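Local coordinates for uncharacterized protein (Thermus thermophilus, PDB 2DBS) that is of unknown function but forms, in the crystal, a two-fold symmetric pair whose partners each lay a C-terminal strand against the other, at the interface of chains A and B. Residues are numbered along the deposited sequence; one frame, centred on the assembly and turned at random. Chains: chain A/B, hypothetical protein TTHC002.

Contact 1 and contact 2 lie about 17 Å apart, measured between the centres of their C-alpha atoms, and belong to one two-fold symmetric interface. Both centre on the arginine at position 75 of strand 72-79, which in each case meets strand 81-84 and helix 42-53 of the other chain; residues 49, 53, 82 and 84 recur with the chains exchanged. Contact 1 adds A:Ile74 and B:Val85, the last residue modelled in chain B; contact 2 adds A:Tyr65. The two arginine side chains are posed differently. The reciprocal pairing of strands suggests a dimer, although the structure alone does not prove one in solution.

Contact 1: the interface of chains A and B. Residues chain A 74-75; chain B 49, 53, 82-85.
Strand 72-79 of chain A, through A:Ile74 and A:Arg75, meets helix 42-53 of chain B on one side and strand 81-84 with the loop residue B:Val85 on the other. A:Arg75 and B:Glu84 form an antiparallel beta bridge, and their side chains also pair as a salt bridge. That pairing is two-pronged but steeply twisted, the guanidinium and carboxylate planes lying 74° apart. A:Arg75 NH2 bonds to the B:Glu84 carboxylate oxygen OE2 at 2.7 Å. The hydrogen bond from A:Arg75 NE to B:Glu84 OE1 is modelled very short, as is the approach of NH2 to OE1, so the geometry at OE1 is doubtful. A bend at chi3 (-46°) turns the arginine head toward the helix, where CG of B:Met53, a selenomethionine, faces the guanidinium edge between NH1 and NH2. In the same plane, B:Leu49 CD1 comes to the NH1 end. The head is modelled too close to both residues, and its exact placement is doubtful. The other leucine branch, B:Leu49 CD2, packs tightly on A:Ile74 CG2 at 3.3 Å. Cutting B:Leu49 back to an alanine would probably leave the A:Ile74 methyl without its leucine partner, with the B:Met53 selenium still beside it, and set the arginine head freer to shift. Lower down, A:Arg75 CD rests 3.7 Å from B:Glu82 CG. B:Val85 CG2 sits 3.8 Å from A:Arg75 CA. B:Glu84 probably offsets much of the arginine's charge, with B:Glu82 nearby but not in contact. Together these contacts hold the terminal strand of chain B on strand 72-79 of chain A, and so probably help join the pair.

Contact 2: the interface of chains A and B. Residues chain A 49, 52-53, 65, 82, 84; chain B 67, 75, 77.
B:Arg75 reaches between helix 42-53 and strand 81-84 of chain A with its guanidinium sandwiched. The selenium of A:Met53 sits over one face, 3.5 Å above the guanidinium plane and toward the rim; the carboxylate oxygen OE2 of A:Glu82 lies over the opposite face, also near the rim. The A:Glu82 carboxylate is turned 64° from the guanidinium plane. B:Arg75 NH1 stands 3.6 Å from A:Glu82 OE2, a loose salt bridge. A second loose one runs from B:Arg75 NH2 to A:Glu84 OE2 at the same 3.6 Å, again with the planes steeply inclined. A bend at chi3 (-79°) in the otherwise extended arginine chain puts its head here. The backbone carbonyl oxygen of A:Ala52 lies in the guanidinium plane at the edge, where it would probably help to stabilise the positive charge. Acidic and carbonyl oxygens thus gather round the cation without gripping it closely.

A:Tyr65 crosses the arginine at about a right angle, and its hydroxyl takes a weak hydrogen bond, B:Arg75 NH1 to A:Tyr65 OH at 3.4 Å. That same hydroxyl, A:Tyr65 OH, donates to A:Glu82 OE2 at 2.8 Å, which ties the acid to the tyrosine and probably helps hold it over the guanidinium. B:Leu77, bridged in antiparallel fashion to A:Glu82 through the backbone, lies against the tyrosine ring: its CD1 stands 4.1 Å above the ring plane, over the centre, whereas its other methyl carbon, CD2, reaches the phenol end, 3.4 Å from CZ of A:Tyr65.

Contact 1: the interface of chains A and B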
ATOM      1  N   ILE A  74      -3.108   3.342  10.371  1.00 30.22           N
ATOM      2  CA  ILE A  74      -2.689   2.073  10.967  1.00 31.38           C
ATOM      3  C   ILE A  74      -1.231   1.736  10.590  1.00 33.11           C
ATOM      4  O   ILE A  74      -0.506   1.061  11.351  1.00 32.99           O
ATOM      5  CB  ILE A  74      -3.686   0.944  10.527  1.00 29.81           C
ATOM      6  CG1 ILE A  74      -4.801   0.825  11.558  1.00 29.60           C
ATOM      7  CG2 ILE A  74      -2.976  -0.373  10.294  1.00 31.04           C
ATOM      8  CD1 ILE A  74      -4.325   0.484  12.959  1.00 29.93           C
ATOM      9  N   ARG A  75      -0.801   2.227   9.429  1.00 32.66           N
ATOM     10  CA  ARG A  75       0.562   1.995   8.985  1.00 33.11           C
ATOM     11  C   ARG A  75       0.975   2.901   7.840  1.00 32.51           C
ATOM     12  O   ARG A  75       0.151   3.273   7.017  1.00 32.81           O
ATOM     13  CB  ARG A  75       0.742   0.543   8.560  1.00 35.21           C
ATOM     14  CG  ARG A  75       1.961   0.316   7.680  1.00 36.21           C
ATOM     15  CD  ARG A  75       2.343  -1.118   7.716  1.00 38.20           C
ATOM     16  NE  ARG A  75       2.328  -1.559   9.101  1.00 41.09           N
ATOM     17  CZ  ARG A  75       1.469  -2.449   9.590  1.00 41.50           C
ATOM     18  NH1 ARG A  75       0.557  -3.004   8.794  1.00 40.42           N
ATOM     19  NH2 ARG A  75       1.507  -2.755  10.883  1.00 39.27           N
TER
ATOM     20  N   LEU B  49      -3.713  -7.035   6.026  1.00 44.08           N
ATOM     21  CA  LEU B  49      -2.824  -6.138   6.781  1.00 44.32           C
ATOM     22  C   LEU B  49      -2.606  -6.694   8.187  1.00 44.90           C
ATOM     23  O   LEU B  49      -1.543  -6.518   8.771  1.00 43.90           O
ATOM     24  CB  LEU B  49      -3.379  -4.695   6.863  1.00 43.54           C
ATOM     25  CG  LEU B  49      -2.399  -3.621   7.411  1.00 43.48           C
ATOM     26  CD1 LEU B  49      -1.231  -3.438   6.451  1.00 42.52           C
ATOM     27  CD2 LEU B  49      -3.104  -2.279   7.624  1.00 41.68           C
HETATM   28  N   MSE B  53       0.944  -7.326   9.981  1.00 57.55           N
HETATM   29  CA  MSE B  53       1.253  -6.679  11.259  1.00 57.36           C
HETATM   30  C   MSE B  53       1.655  -7.675  12.345  1.00 57.94           C
HETATM   31  O   MSE B  53       2.723  -7.546  12.938  1.00 58.58           O
HETATM   32  CB  MSE B  53       0.055  -5.895  11.787  1.00 57.93           C
HETATM   33  CG  MSE B  53      -0.428  -4.739  10.930  1.00 58.61           C
HETATM   34 SE   MSE B  53      -1.898  -3.791  11.795  1.00 58.29          SE
HETATM   35  CE  MSE B  53      -0.877  -2.534  12.841  1.00 58.03           C
ATOM     36  N   GLU B  82       9.097   0.596   6.401  1.00 42.14           N
ATOM     37  CA  GLU B  82       7.752   0.509   6.935  1.00 40.80           C
ATOM     38  C   GLU B  82       7.777   1.275   8.251  1.00 40.07           C
ATOM     39  O   GLU B  82       8.824   1.394   8.884  1.00 39.93           O
ATOM     40  CB  GLU B  82       7.390  -0.946   7.192  1.00 40.36           C
ATOM     41  CG  GLU B  82       5.941  -1.306   6.983  1.00 42.65           C
ATOM     42  CD  GLU B  82       5.678  -1.852   5.591  1.00 45.18           C
ATOM     43  OE1 GLU B  82       5.381  -1.049   4.682  1.00 48.54           O
ATOM     44  OE2 GLU B  82       5.778  -3.084   5.394  1.00 45.94           O
ATOM     45  N   VAL B  83       6.626   1.794   8.657  1.00 39.50           N
ATOM     46  CA  VAL B  83       6.527   2.561   9.887  1.00 38.00           C
ATOM     47  C   VAL B  83       5.205   2.269  10.577  1.00 37.44           C
ATOM     48  O   VAL B  83       4.147   2.498  10.010  1.00 37.70           O
ATOM     49  CB  VAL B  83       6.604   4.066   9.600  1.00 37.68           C
ATOM     50  CG1 VAL B  83       6.690   4.837  10.898  1.00 37.62           C
ATOM     51  CG2 VAL B  83       7.798   4.372   8.700  1.00 38.28           C
ATOM     52  N   GLU B  84       5.270   1.757  11.800  1.00 36.85           N
ATOM     53  CA  GLU B  84       4.066   1.445  12.558  1.00 35.72           C
ATOM     54  C   GLU B  84       3.581   2.736  13.174  1.00 34.52           C
ATOM     55  O   GLU B  84       4.327   3.422  13.861  1.00 33.24           O
ATOM     56  CB  GLU B  84       4.383   0.425  13.655  1.00 37.18           C
ATOM     57  CG  GLU B  84       3.488  -0.804  13.655  1.00 38.35           C
ATOM     58  CD  GLU B  84       3.379  -1.441  12.275  1.00 38.85           C
ATOM     59  OE1 GLU B  84       2.770  -0.829  11.377  1.00 38.42           O
ATOM     60  OE2 GLU B  84       3.903  -2.553  12.086  1.00 39.66           O
ATOM     61  N   VAL B  85       2.325   3.076  12.921  1.00 35.14           N
ATOM     62  CA  VAL B  85       1.760   4.312  13.454  1.00 34.61           C
ATOM     63  C   VAL B  85       0.985   4.066  14.755  1.00 34.02           C
ATOM     64  O   VAL B  85       0.597   2.901  15.000  1.00 34.83           O
ATOM     65  CB  VAL B  85       0.826   4.967  12.403  1.00 35.13           C
ATOM     66  CG1 VAL B  85       0.403   6.345  12.865  1.00 36.67           C
ATOM     67  CG2 VAL B  85       1.533   5.049  11.055  1.00 33.17           C
TER

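Contact 2: the interface of chains A and B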
ATOM      1  N   LEU A  49      -6.426   6.398  -5.004  1.00 44.56           N
ATOM      2  CA  LEU A  49      -5.531   5.678  -5.919  1.00 44.66           C
ATOM      3  C   LEU A  49      -5.561   6.310  -7.319  1.00 44.37           C
ATOM      4  O   LEU A  49      -4.531   6.440  -7.982  1.00 44.15           O
ATOM      5  CB  LEU A  49      -5.935   4.190  -5.994  1.00 43.65           C
ATOM      6  CG  LEU A  49      -5.212   3.269  -6.991  1.00 45.23           C
ATOM      7  CD1 LEU A  49      -3.694   3.194  -6.669  1.00 45.31           C
ATOM      8  CD2 LEU A  49      -5.868   1.877  -6.967  1.00 44.84           C
ATOM      9  N   ALA A  52      -3.364   9.233  -7.366  1.00 47.54           N
ATOM     10  CA  ALA A  52      -1.952   8.854  -7.374  1.00 47.63           C
ATOM     11  C   ALA A  52      -1.520   8.300  -8.720  1.00 48.13           C
ATOM     12  O   ALA A  52      -0.342   8.369  -9.080  1.00 47.70           O
ATOM     13  CB  ALA A  52      -1.670   7.835  -6.266  1.00 46.36           C
HETATM   14  N   MSE A  53      -2.475   7.748  -9.460  1.00 49.13           N
HETATM   15  CA  MSE A  53      -2.185   7.197 -10.774  1.00 50.77           C
HETATM   16  C   MSE A  53      -1.964   8.363 -11.757  1.00 52.71           C
HETATM   17  O   MSE A  53      -1.377   8.178 -12.825  1.00 52.27           O
HETATM   18  CB  MSE A  53      -3.349   6.307 -11.244  1.00 50.92           C
HETATM   19  CG  MSE A  53      -3.676   5.110 -10.341  1.00 50.13           C
HETATM   20 SE   MSE A  53      -2.450   3.620 -10.445  1.00 50.93          SE
HETATM   21  CE  MSE A  53      -2.991   2.860 -12.131  1.00 48.12           C
ATOM     22  N   TYR A  65       2.453   6.109   1.668  1.00 33.81           N
ATOM     23  CA  TYR A  65       1.107   5.608   1.746  1.00 32.26           C
ATOM     24  C   TYR A  65       0.693   5.499   3.189  1.00 32.96           C
ATOM     25  O   TYR A  65       1.412   4.942   4.006  1.00 33.56           O
ATOM     26  CB  TYR A  65       1.023   4.250   1.057  1.00 31.21           C
ATOM     27  CG  TYR A  65       1.267   4.340  -0.430  1.00 28.58           C
ATOM     28  CD1 TYR A  65       2.558   4.302  -0.945  1.00 26.04           C
ATOM     29  CD2 TYR A  65       0.196   4.485  -1.323  1.00 26.83           C
ATOM     30  CE1 TYR A  65       2.774   4.400  -2.309  1.00 26.33           C
ATOM     31  CE2 TYR A  65       0.410   4.585  -2.675  1.00 25.86           C
ATOM     32  CZ  TYR A  65       1.700   4.536  -3.162  1.00 25.05           C
ATOM     33  OH  TYR A  65       1.920   4.553  -4.503  1.00 23.54           O
ATOM     34  N   GLU A  82       7.761   1.927  -7.161  1.00 39.02           N
ATOM     35  CA  GLU A  82       6.386   1.656  -7.540  1.00 38.20           C
ATOM     36  C   GLU A  82       6.415   0.951  -8.882  1.00 38.14           C
ATOM     37  O   GLU A  82       7.342   1.122  -9.660  1.00 37.87           O
ATOM     38  CB  GLU A  82       5.620   2.954  -7.673  1.00 38.67           C
ATOM     39  CG  GLU A  82       5.501   3.695  -6.398  1.00 37.59           C
ATOM     40  CD  GLU A  82       5.006   5.083  -6.624  1.00 37.61           C
ATOM     41  OE1 GLU A  82       5.819   5.928  -7.035  1.00 39.79           O
ATOM     42  OE2 GLU A  82       3.806   5.329  -6.407  1.00 38.27           O
ATOM     43  N   GLU A  84       3.641  -0.137 -12.042  1.00 41.13           N
ATOM     44  CA  GLU A  84       2.298  -0.104 -12.588  1.00 41.48           C
ATOM     45  C   GLU A  84       1.979  -1.419 -13.295  1.00 40.84           C
ATOM     46  O   GLU A  84       2.838  -2.030 -13.921  1.00 40.04           O
ATOM     47  CB  GLU A  84       2.177   1.089 -13.550  1.00 44.17           C
ATOM     48  CG  GLU A  84       0.809   1.295 -14.179  1.00 47.74           C
ATOM     49  CD  GLU A  84      -0.258   1.696 -13.168  1.00 50.97           C
ATOM     50  OE1 GLU A  84      -1.243   0.924 -13.009  1.00 50.88           O
ATOM     51  OE2 GLU A  84      -0.111   2.781 -12.540  1.00 50.03           O
TER
ATOM     52  N   LEU B  67      -1.456  -3.706  -4.806  1.00 25.32           N
ATOM     53  CA  LEU B  67      -2.753  -3.024  -4.694  1.00 24.88           C
ATOM     54  C   LEU B  67      -3.706  -3.528  -5.767  1.00 24.84           C
ATOM     55  O   LEU B  67      -3.441  -3.391  -6.955  1.00 22.80           O
ATOM     56  CB  LEU B  67      -2.588  -1.510  -4.811  1.00 23.37           C
ATOM     57  CG  LEU B  67      -1.740  -0.828  -3.730  1.00 25.03           C
ATOM     58  CD1 LEU B  67      -1.553   0.652  -4.054  1.00 24.26           C
ATOM     59  CD2 LEU B  67      -2.405  -0.994  -2.376  1.00 23.58           C
ATOM     60  N   ARG B  75      -1.194  -1.964  -9.042  1.00 27.02           N
ATOM     61  CA  ARG B  75       0.125  -1.414  -8.784  1.00 26.15           C
ATOM     62  C   ARG B  75       0.875  -2.179  -7.699  1.00 24.59           C
ATOM     63  O   ARG B  75       0.263  -2.758  -6.810  1.00 23.09           O
ATOM     64  CB  ARG B  75       0.010   0.066  -8.401  1.00 27.90           C
ATOM     65  CG  ARG B  75       1.310   0.675  -7.919  1.00 28.02           C
ATOM     66  CD  ARG B  75       1.131   2.128  -7.561  1.00 30.89           C
ATOM     67  NE  ARG B  75       1.121   2.987  -8.735  1.00 32.65           N
ATOM     68  CZ  ARG B  75       0.792   4.275  -8.714  1.00 33.63           C
ATOM     69  NH1 ARG B  75       0.443   4.853  -7.576  1.00 31.46           N
ATOM     70  NH2 ARG B  75       0.809   4.987  -9.838  1.00 34.89           N
ATOM     71  N   LEU B  77       4.053  -1.809  -4.828  1.00 27.32           N
ATOM     72  CA  LEU B  77       4.901  -0.874  -4.081  1.00 28.25           C
ATOM     73  C   LEU B  77       6.067  -1.670  -3.524  1.00 30.39           C
ATOM     74  O   LEU B  77       5.869  -2.579  -2.721  1.00 30.70           O
ATOM     75  CB  LEU B  77       4.105  -0.250  -2.934  1.00 26.72           C
ATOM     76  CG  LEU B  77       2.699   0.182  -3.369  1.00 27.08           C
ATOM     77  CD1 LEU B  77       1.775   0.301  -2.200  1.00 25.82           C
ATOM     78  CD2 LEU B  77       2.791   1.497  -4.134  1.00 30.21           C
TER